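PDB 5C3Q: thymine dioxygenase from Neurospora crassa, which probably oxidises the methyl group of thymine as a non-haem dioxygenase, using a metal centre and 2-oxoglutarate. Local coordinates for residues P16-S21 against K36-G41; F226-G231 against P286-I291; L260-N265 against R316-I321. All coordinates share one frame; numbering follows the deposited sequence.

Contact 1: P16-S21 against K36-G41; sequences PLIDFS and KAILHG
The aromatic ring here, that of F20, meets the helix at its edge: CD1 of I38 lies in the plane of the ring, 3.9 Å from CE1 of F20, and the two side chains cross at about a right angle. Strand 13-19 is followed by helix 21-25 and then by helix 28-44, which packs against the strand in the N-terminal region of this dioxygenase. L161 of helix 147-173 also touches F20, so the ring contacts two helices. I18, branched at CB and so at home in a strand, has CG1 anti to its carbonyl carbon (chi1 -65°), which sends CD1 onto the helix backbone, 3.5 Å from N of I38. CD1 of I18 also meets CG1 of I38 at 3.7 Å, and CG2 of I18 touches the same atom. An alanine in place of I38 would lose CG1, CG2 and CD1 and would probably loosen the packing of I18 and F20. The side chain of A37 is a single CB, so CD1 of I18 comes to 3.6 Å from the backbone C of A37. At G41, where a CB would point at the strand, CG of P16 lies 4.0 Å from CA of G41.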
loop_
_atom_site.group_PDB
_atom_site.type_symbol
_atom_site.label_atom_id
_atom_site.label_comp_id
_atom_site.label_asym_id
_atom_site.label_seq_id
_atom_site.Cartn_x
_atom_site.Cartn_y
_atom_site.Cartn_z
ATOM N N PRO A 16 3.724 13.364 9.172
ATOM C CA PRO A 16 2.692 14.286 9.636
ATOM C C PRO A 16 1.311 13.653 9.659
ATOM O O PRO A 16 1.037 12.722 8.890
ATOM C CB PRO A 16 2.727 15.401 8.591
ATOM C CG PRO A 16 3.148 14.710 7.346
ATOM C CD PRO A 16 4.126 13.655 7.785
ATOM N N LEU A 17 0.472 14.164 10.552
ATOM C CA LEU A 17 -0.943 13.846 10.599
ATOM C C LEU A 17 -1.658 15.028 9.977
ATOM O O LEU A 17 -1.499 16.153 10.441
ATOM C CB LEU A 17 -1.397 13.664 12.043
ATOM C CG LEU A 17 -2.886 13.444 12.291
ATOM C CD1 LEU A 17 -3.396 12.220 11.550
ATOM C CD2 LEU A 17 -3.132 13.317 13.791
ATOM N N ILE A 18 -2.431 14.778 8.927
ATOM C CA ILE A 18 -3.066 15.850 8.165
ATOM C C ILE A 18 -4.568 15.607 8.076
ATOM O O ILE A 18 -5.013 14.487 7.813
ATOM C CB ILE A 18 -2.434 15.975 6.757
ATOM C CG1 ILE A 18 -0.970 16.407 6.890
ATOM C CG2 ILE A 18 -3.193 16.988 5.908
ATOM C CD1 ILE A 18 -0.123 16.187 5.663
ATOM N N ASP A 19 -5.340 16.660 8.332
ATOM C CA ASP A 19 -6.790 16.605 8.249
ATOM C C ASP A 19 -7.192 16.850 6.799
ATOM O O ASP A 19 -7.186 17.986 6.332
ATOM C CB ASP A 19 -7.410 17.663 9.171
ATOM C CG ASP A 19 -8.924 17.676 9.123
ATOM O OD1 ASP A 19 -9.513 17.191 8.132
ATOM O OD2 ASP A 19 -9.534 18.183 10.083
ATOM N N PHE A 20 -7.550 15.783 6.092
ATOM C CA PHE A 20 -7.791 15.877 4.653
ATOM C C PHE A 20 -9.017 16.723 4.301
ATOM O O PHE A 20 -9.070 17.318 3.223
ATOM C CB PHE A 20 -7.909 14.483 4.030
ATOM C CG PHE A 20 -7.734 14.475 2.537
ATOM C CD1 PHE A 20 -6.531 14.863 1.970
ATOM C CD2 PHE A 20 -8.766 14.078 1.702
ATOM C CE1 PHE A 20 -6.358 14.857 0.593
ATOM C CE2 PHE A 20 -8.599 14.072 0.327
ATOM C CZ PHE A 20 -7.395 14.458 -0.228
ATOM N N SER A 21 -9.990 16.788 5.209
ATOM C CA SER A 21 -11.193 17.586 4.985
ATOM C C SER A 21 -10.847 19.065 4.774
ATOM O O SER A 21 -11.575 19.788 4.098
ATOM C CB SER A 21 -12.185 17.424 6.146
ATOM O OG SER A 21 -11.774 18.148 7.293
ATOM N N LYS A 36 0.296 21.852 0.693
ATOM C CA LYS A 36 1.735 21.986 0.933
ATOM C C LYS A 36 2.234 21.054 2.035
ATOM O O LYS A 36 3.346 20.528 1.942
ATOM C CB LYS A 36 2.101 23.436 1.276
ATOM C CG LYS A 36 2.059 24.382 0.087
ATOM C CD LYS A 36 2.302 25.820 0.514
ATOM C CE LYS A 36 2.412 26.742 -0.686
ATOM N NZ LYS A 36 2.713 28.140 -0.280
ATOM N N ALA A 37 1.421 20.859 3.075
ATOM C CA ALA A 37 1.778 19.956 4.175
ATOM C C ALA A 37 1.824 18.503 3.698
ATOM O O ALA A 37 2.727 17.750 4.063
ATOM C CB ALA A 37 0.794 20.101 5.329
ATOM N N ILE A 38 0.838 18.125 2.887
ATOM C CA ILE A 38 0.795 16.801 2.271
ATOM C C ILE A 38 2.041 16.583 1.410
ATOM O O ILE A 38 2.741 15.588 1.570
ATOM C CB ILE A 38 -0.491 16.616 1.434
ATOM C CG1 ILE A 38 -1.707 16.507 2.366
ATOM C CG2 ILE A 38 -0.399 15.386 0.541
ATOM C CD1 ILE A 38 -3.047 16.685 1.678
ATOM N N LEU A 39 2.315 17.523 0.509
ATOM C CA LEU A 39 3.491 17.438 -0.352
ATOM C C LEU A 39 4.794 17.375 0.451
ATOM O O LEU A 39 5.657 16.556 0.164
ATOM C CB LEU A 39 3.541 18.615 -1.323
ATOM C CG LEU A 39 4.754 18.634 -2.261
ATOM C CD1 LEU A 39 4.798 17.383 -3.128
ATOM C CD2 LEU A 39 4.750 19.883 -3.122
ATOM N N HIS A 40 4.929 18.232 1.456
ATOM C CA HIS A 40 6.133 18.246 2.282
ATOM C C HIS A 40 6.359 16.884 2.946
ATOM O O HIS A 40 7.495 16.415 3.027
ATOM C CB HIS A 40 6.061 19.350 3.334
ATOM C CG HIS A 40 7.321 19.506 4.126
ATOM N ND1 HIS A 40 8.449 20.111 3.617
ATOM C CD2 HIS A 40 7.634 19.127 5.385
ATOM C CE1 HIS A 40 9.402 20.102 4.529
ATOM N NE2 HIS A 40 8.933 19.511 5.613
ATOM N N GLY A 41 5.277 16.252 3.400
ATOM C CA GLY A 41 5.335 14.891 3.946
ATOM C C GLY A 41 5.882 13.873 2.956
ATOM O O GLY A 41 6.750 13.067 3.298
#

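Contact 2: F226-G231 against P286-I291; sequences FQDSRG and PPRYSI. With AKG (2-oxoglutaric acid), chain F.
R288 leaves its strand with CG anti to the backbone N (chi1 173°) and stays extended as far as NE, a shape that carries its charge from the sheet to the bound 2-oxoglutarate. Its CB packs on CG of R230, and CG of R288 passes 3.7 Å from OD1 of D228. CD runs beside O of G231, and NE is hydrogen-bonded to a water that also accepts from N of G231 and donates to O of D228. At the tip, NH1 of R288 bonds to O4 of the ligand and NH2 to O3 at 2.8 Å, a two-pronged grip on the distal carboxylate. The second proton of NH2 of R288 goes to OE1 of Q227 at 3.0 Å, on a lone pair and in the guanidinium plane; the amide and guanidinium planes are nearly perpendicular, and together with the ligand bonds this one holds the group in its orientation.

The strands 222-227 and 284-295 are antiparallel neighbours in the major sheet of the double-stranded beta-helix, with F226 and I291 a hydrogen-bonded pair and Q227 and S290 a non-hydrogen-bonded one. Q227 and S290 share the ligand face, where OG of S290 donates to O4 of 2-oxoglutarate at 2.7 Å; Y196 OH and R192 NH1 are also hydrogen-bonded to the ligand. F226 and I291 face the other way, onto F64 of helix 57-71.

Past the strand, D228 forms an Asx turn, OD1 accepting from N of R230, while OD2 takes the nearly straight bond from N of Y289 (2.8 Å, 176°). R230 bends at chi2 (-56°), so that its guanidinium lies with one face over CB of P286 and NE donates to O of P287 at 3.1 Å.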
loop_
_atom_site.group_PDB
_atom_site.type_symbol
_atom_site.label_atom_id
_atom_site.label_comp_id
_atom_site.label_asym_id
_atom_site.label_seq_id
_atom_site.Cartn_x
_atom_site.Cartn_y
_atom_site.Cartn_z
ATOM N N PHE A 226 -4.948 1.011 5.161
ATOM C CA PHE A 226 -5.874 1.005 6.278
ATOM C C PHE A 226 -5.434 -0.124 7.207
ATOM O O PHE A 226 -5.419 -1.290 6.800
ATOM C CB PHE A 226 -7.301 0.759 5.782
ATOM C CG PHE A 226 -7.762 1.734 4.731
ATOM C CD1 PHE A 226 -7.475 1.520 3.388
ATOM C CD2 PHE A 226 -8.501 2.852 5.079
ATOM C CE1 PHE A 226 -7.902 2.408 2.414
ATOM C CE2 PHE A 226 -8.929 3.753 4.110
ATOM C CZ PHE A 226 -8.630 3.529 2.777
ATOM N N GLN A 227 -5.048 0.213 8.436
ATOM C CA GLN A 227 -4.619 -0.802 9.402
ATOM C C GLN A 227 -5.532 -0.800 10.625
ATOM O O GLN A 227 -6.101 0.236 10.984
ATOM C CB GLN A 227 -3.150 -0.605 9.810
ATOM C CG GLN A 227 -2.830 0.681 10.568
ATOM C CD GLN A 227 -1.365 0.771 10.987
ATOM O OE1 GLN A 227 -0.679 -0.242 11.118
ATOM N NE2 GLN A 227 -0.886 1.990 11.211
ATOM N N ASP A 228 -5.690 -1.973 11.237
ATOM C CA ASP A 228 -6.388 -2.089 12.515
ATOM C C ASP A 228 -5.456 -1.601 13.635
ATOM O O ASP A 228 -4.440 -0.964 13.358
ATOM C CB ASP A 228 -6.911 -3.526 12.747
ATOM C CG ASP A 228 -5.799 -4.571 12.868
ATOM O OD1 ASP A 228 -4.606 -4.219 13.018
ATOM O OD2 ASP A 228 -6.134 -5.775 12.808
ATOM N N SER A 229 -5.794 -1.899 14.887
ATOM C CA SER A 229 -5.072 -1.347 16.034
ATOM C C SER A 229 -3.958 -2.248 16.584
ATOM O O SER A 229 -3.394 -1.947 17.637
ATOM C CB SER A 229 -6.073 -1.039 17.154
ATOM O OG SER A 229 -6.689 -2.232 17.612
ATOM N N ARG A 230 -3.636 -3.339 15.886
ATOM C CA ARG A 230 -2.651 -4.313 16.391
ATOM C C ARG A 230 -1.222 -3.789 16.417
ATOM O O ARG A 230 -0.469 -4.090 17.341
ATOM C CB ARG A 230 -2.664 -5.596 15.552
ATOM C CG ARG A 230 -3.984 -6.342 15.531
ATOM C CD ARG A 230 -4.470 -6.686 16.926
ATOM N NE ARG A 230 -5.658 -7.532 16.879
ATOM C CZ ARG A 230 -6.462 -7.763 17.913
ATOM N NH1 ARG A 230 -6.227 -7.207 19.099
ATOM N NH2 ARG A 230 -7.517 -8.549 17.756
ATOM N N GLY A 231 -0.847 -3.029 15.393
ATOM C CA GLY A 231 0.523 -2.544 15.259
ATOM C C GLY A 231 1.413 -3.542 14.535
ATOM O O GLY A 231 0.981 -4.652 14.213
ATOM N N PRO A 286 -2.594 -11.621 18.425
ATOM C CA PRO A 286 -3.869 -11.900 17.753
ATOM C C PRO A 286 -3.796 -11.665 16.239
ATOM O O PRO A 286 -2.794 -11.152 15.747
ATOM C CB PRO A 286 -4.850 -10.912 18.403
ATOM C CG PRO A 286 -4.141 -10.322 19.575
ATOM C CD PRO A 286 -2.677 -10.442 19.303
ATOM N N PRO A 287 -4.853 -12.046 15.501
ATOM C CA PRO A 287 -4.859 -11.778 14.064
ATOM C C PRO A 287 -4.762 -10.282 13.756
ATOM O O PRO A 287 -5.373 -9.474 14.456
ATOM C CB PRO A 287 -6.216 -12.328 13.609
ATOM C CG PRO A 287 -6.622 -13.294 14.669
ATOM C CD PRO A 287 -6.087 -12.721 15.937
ATOM N N ARG A 288 -3.984 -9.926 12.737
ATOM C CA ARG A 288 -3.910 -8.549 12.257
ATOM C C ARG A 288 -4.532 -8.451 10.860
ATOM O O ARG A 288 -4.234 -9.261 9.973
ATOM C CB ARG A 288 -2.459 -8.052 12.234
ATOM C CG ARG A 288 -2.264 -6.685 11.591
ATOM C CD ARG A 288 -0.876 -6.125 11.858
ATOM N NE ARG A 288 -0.747 -4.732 11.429
ATOM C CZ ARG A 288 -0.499 -4.326 10.182
ATOM N NH1 ARG A 288 -0.349 -5.201 9.194
ATOM N NH2 ARG A 288 -0.408 -3.024 9.921
ATOM N N TYR A 289 -5.397 -7.459 10.680
ATOM C CA TYR A 289 -5.999 -7.171 9.385
ATOM C C TYR A 289 -5.548 -5.815 8.904
ATOM O O TYR A 289 -5.533 -4.841 9.662
ATOM C CB TYR A 289 -7.522 -7.178 9.472
ATOM C CG TYR A 289 -8.085 -8.531 9.788
ATOM C CD1 TYR A 289 -8.334 -9.450 8.779
ATOM C CD2 TYR A 289 -8.355 -8.899 11.100
ATOM C CE1 TYR A 289 -8.842 -10.705 9.065
ATOM C CE2 TYR A 289 -8.867 -10.151 11.401
ATOM C CZ TYR A 289 -9.108 -11.048 10.379
ATOM O OH TYR A 289 -9.610 -12.291 10.669
ATOM N N SER A 290 -5.175 -5.755 7.634
ATOM C CA SER A 290 -4.963 -4.485 6.968
ATOM C C SER A 290 -5.467 -4.577 5.539
ATOM O O SER A 290 -5.731 -5.670 5.015
ATOM C CB SER A 290 -3.483 -4.085 7.001
ATOM O OG SER A 290 -2.686 -4.987 6.258
ATOM N N ILE A 291 -5.625 -3.411 4.926
ATOM C CA ILE A 291 -6.018 -3.310 3.539
ATOM C C ILE A 291 -5.076 -2.316 2.871
ATOM O O ILE A 291 -5.009 -1.145 3.269
ATOM C CB ILE A 291 -7.481 -2.841 3.396
ATOM C CG1 ILE A 291 -8.418 -3.787 4.158
ATOM C CG2 ILE A 291 -7.863 -2.760 1.922
ATOM C CD1 ILE A 291 -9.875 -3.372 4.157
HETATM C C1 AKG F . 1.949 -4.073 1.526
HETATM O O1 AKG F . 2.630 -3.619 0.569
HETATM O O2 AKG F . 1.084 -4.957 1.352
HETATM C C2 AKG F . 2.179 -3.564 2.887
HETATM O O5 AKG F . 3.131 -2.819 3.106
HETATM C C3 AKG F . 1.240 -3.968 4.008
HETATM C C4 AKG F . 1.561 -3.203 5.289
HETATM C C5 AKG F . 0.581 -3.529 6.392
HETATM O O3 AKG F . 0.417 -2.679 7.292
HETATM O O4 AKG F . -0.023 -4.623 6.391
HETATM O O HOH W 1 -2.090 -2.523 12.926
HETATM O O HOH W 2 -8.036 -9.073 14.946
#

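Contact 3: L260-N265 against R316-I321; sequences LARWSN and RKYEGI. With EDO (1,2-ethanediol), chain K.
R262 is held between two apolar groups: CD1 of I321 sits 3.3 Å above one face of its guanidinium, and CG of Y318 lies on the opposite face, each offset toward the rim. The ring of Y318 is tilted 37° from the guanidinium plane, so the two cross obliquely and do not stack flat; its closest touch is CD2 to CG of R262, 3.6 Å. I321 instead reaches R262 tip to tip. The arginine leaves helix 258-263 with CG anti to the backbone N (chi1 -176°) and stays extended to NE; its length carries the guanidinium out to the segment 316-321. In its plane, NH2 of R262 points almost straight at O of E319 (2.8 Å, 176°), on a lone pair, and a water joins NE to the same oxygen. An ethanediol, probably from the crystallisation liquor, takes further N-H groups of the arginine.

One turn on, N265 ends the helix in a Schellman motif. Its positive phi suits asparagine, and its CG, anti to the backbone N, sets OD1 to accept from N of K317 at 2.9 Å; a second water links OD1 to N of Y318. ND2 donates to O of E315, while D266 holds both NZ of K317 and OH of Y318. Up to I321, where strand 321-322 begins, the segment has no regular structure, and N of K317, N of Y318 and O of E319 find partners in side chains of the helix end and bridging waters. The positive charge of R262 is probably eased by the carbonyl of E319, water and ethanediol, while OE1 of E319 stays 6.8 Å from NH2 of R262.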
loop_
_atom_site.group_PDB
_atom_site.type_symbol
_atom_site.label_atom_id
_atom_site.label_comp_id
_atom_site.label_asym_id
_atom_site.label_seq_id
_atom_site.Cartn_x
_atom_site.Cartn_y
_atom_site.Cartn_z
ATOM N N LEU A 260 5.946 7.013 -8.477
ATOM C CA LEU A 260 5.814 8.443 -8.148
ATOM C C LEU A 260 7.171 9.065 -7.807
ATOM O O LEU A 260 7.463 10.178 -8.221
ATOM C CB LEU A 260 4.811 8.673 -7.008
ATOM C CG LEU A 260 4.576 10.131 -6.585
ATOM C CD1 LEU A 260 4.194 11.017 -7.764
ATOM C CD2 LEU A 260 3.499 10.202 -5.514
ATOM N N ALA A 261 7.998 8.340 -7.062
ATOM C CA ALA A 261 9.363 8.785 -6.771
ATOM C C ALA A 261 10.089 9.142 -8.064
ATOM O O ALA A 261 10.628 10.238 -8.213
ATOM C CB ALA A 261 10.124 7.698 -6.024
ATOM N N ARG A 262 10.058 8.205 -9.003
ATOM C CA ARG A 262 10.679 8.372 -10.312
ATOM C C ARG A 262 10.026 9.499 -11.131
ATOM O O ARG A 262 10.709 10.325 -11.727
ATOM C CB ARG A 262 10.568 7.053 -11.069
ATOM C CG ARG A 262 11.250 7.040 -12.412
ATOM C CD ARG A 262 10.856 5.807 -13.194
ATOM N NE ARG A 262 11.586 5.786 -14.455
ATOM C CZ ARG A 262 12.423 4.832 -14.851
ATOM N NH1 ARG A 262 12.642 3.750 -14.111
ATOM N NH2 ARG A 262 13.026 4.967 -16.026
ATOM N N TRP A 263 8.697 9.494 -11.165
ATOM C CA TRP A 263 7.887 10.526 -11.840
ATOM C C TRP A 263 8.218 11.945 -11.346
ATOM O O TRP A 263 8.264 12.900 -12.128
ATOM C CB TRP A 263 6.415 10.210 -11.569
ATOM C CG TRP A 263 5.406 10.777 -12.507
ATOM C CD1 TRP A 263 5.627 11.525 -13.625
ATOM C CD2 TRP A 263 3.995 10.576 -12.427
ATOM N NE1 TRP A 263 4.430 11.830 -14.233
ATOM C CE2 TRP A 263 3.413 11.254 -13.516
ATOM C CE3 TRP A 263 3.163 9.894 -11.531
ATOM C CZ2 TRP A 263 2.034 11.269 -13.737
ATOM C CZ3 TRP A 263 1.792 9.912 -11.750
ATOM C CH2 TRP A 263 1.245 10.593 -12.845
ATOM N N SER A 264 8.465 12.058 -10.043
ATOM C CA SER A 264 8.780 13.325 -9.386
ATOM C C SER A 264 10.258 13.710 -9.474
ATOM O O SER A 264 10.677 14.704 -8.874
ATOM C CB SER A 264 8.370 13.237 -7.912
ATOM O OG SER A 264 9.271 12.434 -7.168
ATOM N N ASN A 265 11.046 12.920 -10.203
ATOM C CA ASN A 265 12.487 13.111 -10.296
ATOM C C ASN A 265 13.169 13.036 -8.931
ATOM O O ASN A 265 14.086 13.806 -8.642
ATOM C CB ASN A 265 12.820 14.439 -10.989
ATOM C CG ASN A 265 14.219 14.443 -11.576
ATOM O OD1 ASN A 265 14.621 13.476 -12.210
ATOM N ND2 ASN A 265 14.972 15.521 -11.351
ATOM N N ARG A 316 17.294 15.806 -14.805
ATOM C CA ARG A 316 16.414 14.639 -14.954
ATOM C C ARG A 316 17.194 13.343 -14.794
ATOM O O ARG A 316 18.095 13.055 -15.588
ATOM C CB ARG A 316 15.746 14.619 -16.326
ATOM C CG ARG A 316 14.681 15.676 -16.537
ATOM C CD ARG A 316 13.805 15.269 -17.711
ATOM N NE ARG A 316 12.936 16.348 -18.167
ATOM C CZ ARG A 316 11.995 16.210 -19.099
ATOM N NH1 ARG A 316 11.783 15.034 -19.686
ATOM N NH2 ARG A 316 11.253 17.254 -19.447
ATOM N N LYS A 317 16.820 12.549 -13.796
ATOM C CA LYS A 317 17.567 11.346 -13.453
ATOM C C LYS A 317 17.172 10.113 -14.270
ATOM O O LYS A 317 17.957 9.170 -14.369
ATOM C CB LYS A 317 17.412 11.047 -11.958
ATOM C CG LYS A 317 17.992 12.135 -11.062
ATOM C CD LYS A 317 17.626 11.941 -9.601
ATOM C CE LYS A 317 18.327 10.742 -8.987
ATOM N NZ LYS A 317 18.338 10.825 -7.497
ATOM N N TYR A 318 15.970 10.120 -14.854
ATOM C CA TYR A 318 15.387 8.902 -15.423
ATOM C C TYR A 318 14.838 9.075 -16.838
ATOM O O TYR A 318 14.243 10.104 -17.163
ATOM C CB TYR A 318 14.266 8.394 -14.514
ATOM C CG TYR A 318 14.716 8.187 -13.089
ATOM C CD1 TYR A 318 15.600 7.166 -12.768
ATOM C CD2 TYR A 318 14.284 9.029 -12.068
ATOM C CE1 TYR A 318 16.033 6.976 -11.465
ATOM C CE2 TYR A 318 14.710 8.847 -10.762
ATOM C CZ TYR A 318 15.582 7.816 -10.465
ATOM O OH TYR A 318 16.018 7.625 -9.171
ATOM N N GLU A 319 15.039 8.048 -17.661
ATOM C CA GLU A 319 14.388 7.952 -18.965
ATOM C C GLU A 319 12.898 7.731 -18.760
ATOM O O GLU A 319 12.482 7.173 -17.745
ATOM C CB GLU A 319 14.952 6.780 -19.780
ATOM C CG GLU A 319 16.390 6.962 -20.229
ATOM C CD GLU A 319 16.864 5.865 -21.170
ATOM O OE1 GLU A 319 16.100 5.481 -22.082
ATOM O OE2 GLU A 319 18.012 5.395 -21.003
ATOM N N GLY A 320 12.098 8.163 -19.728
ATOM C CA GLY A 320 10.661 7.905 -19.694
ATOM C C GLY A 320 10.367 6.414 -19.761
ATOM O O GLY A 320 11.104 5.662 -20.387
ATOM N N ILE A 321 9.304 5.982 -19.089
ATOM C CA ILE A 321 8.864 4.588 -19.149
ATOM C C ILE A 321 7.348 4.494 -19.176
ATOM O O ILE A 321 6.649 5.368 -18.660
ATOM C CB ILE A 321 9.355 3.757 -17.943
ATOM C CG1 ILE A 321 9.153 4.530 -16.637
ATOM C CG2 ILE A 321 10.815 3.363 -18.116
ATOM C CD1 ILE A 321 9.085 3.643 -15.421
HETATM C C1 EDO K . 14.521 2.184 -17.002
HETATM O O1 EDO K . 15.289 3.290 -17.502
HETATM C C2 EDO K . 14.913 1.944 -15.549
HETATM O O2 EDO K . 13.853 1.345 -14.794
HETATM O O HOH W 3 10.710 8.258 -15.716
HETATM O O HOH W 4 13.680 11.994 -14.397
#

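Contact 1 is buried and almost wholly apolar across its interface, contact 2 is partly buried around a charged ligand grip, and contact 3 lies at the surface. Contacts 1 and 2 reach the same large sheet, one through strand 13-19 and its covering helix, the other through two adjacent strands, yet their nearest atoms are about 11 Å apart. Contact 3 ties a helix end to an irregular segment and lies across the chain's centre from contact 2, their centres about 33 Å apart. In contacts 2 and 3 arginines bond peptide carbonyls and waters bridge the segments, but only in contact 2 does an arginine also grip 2-oxoglutarate.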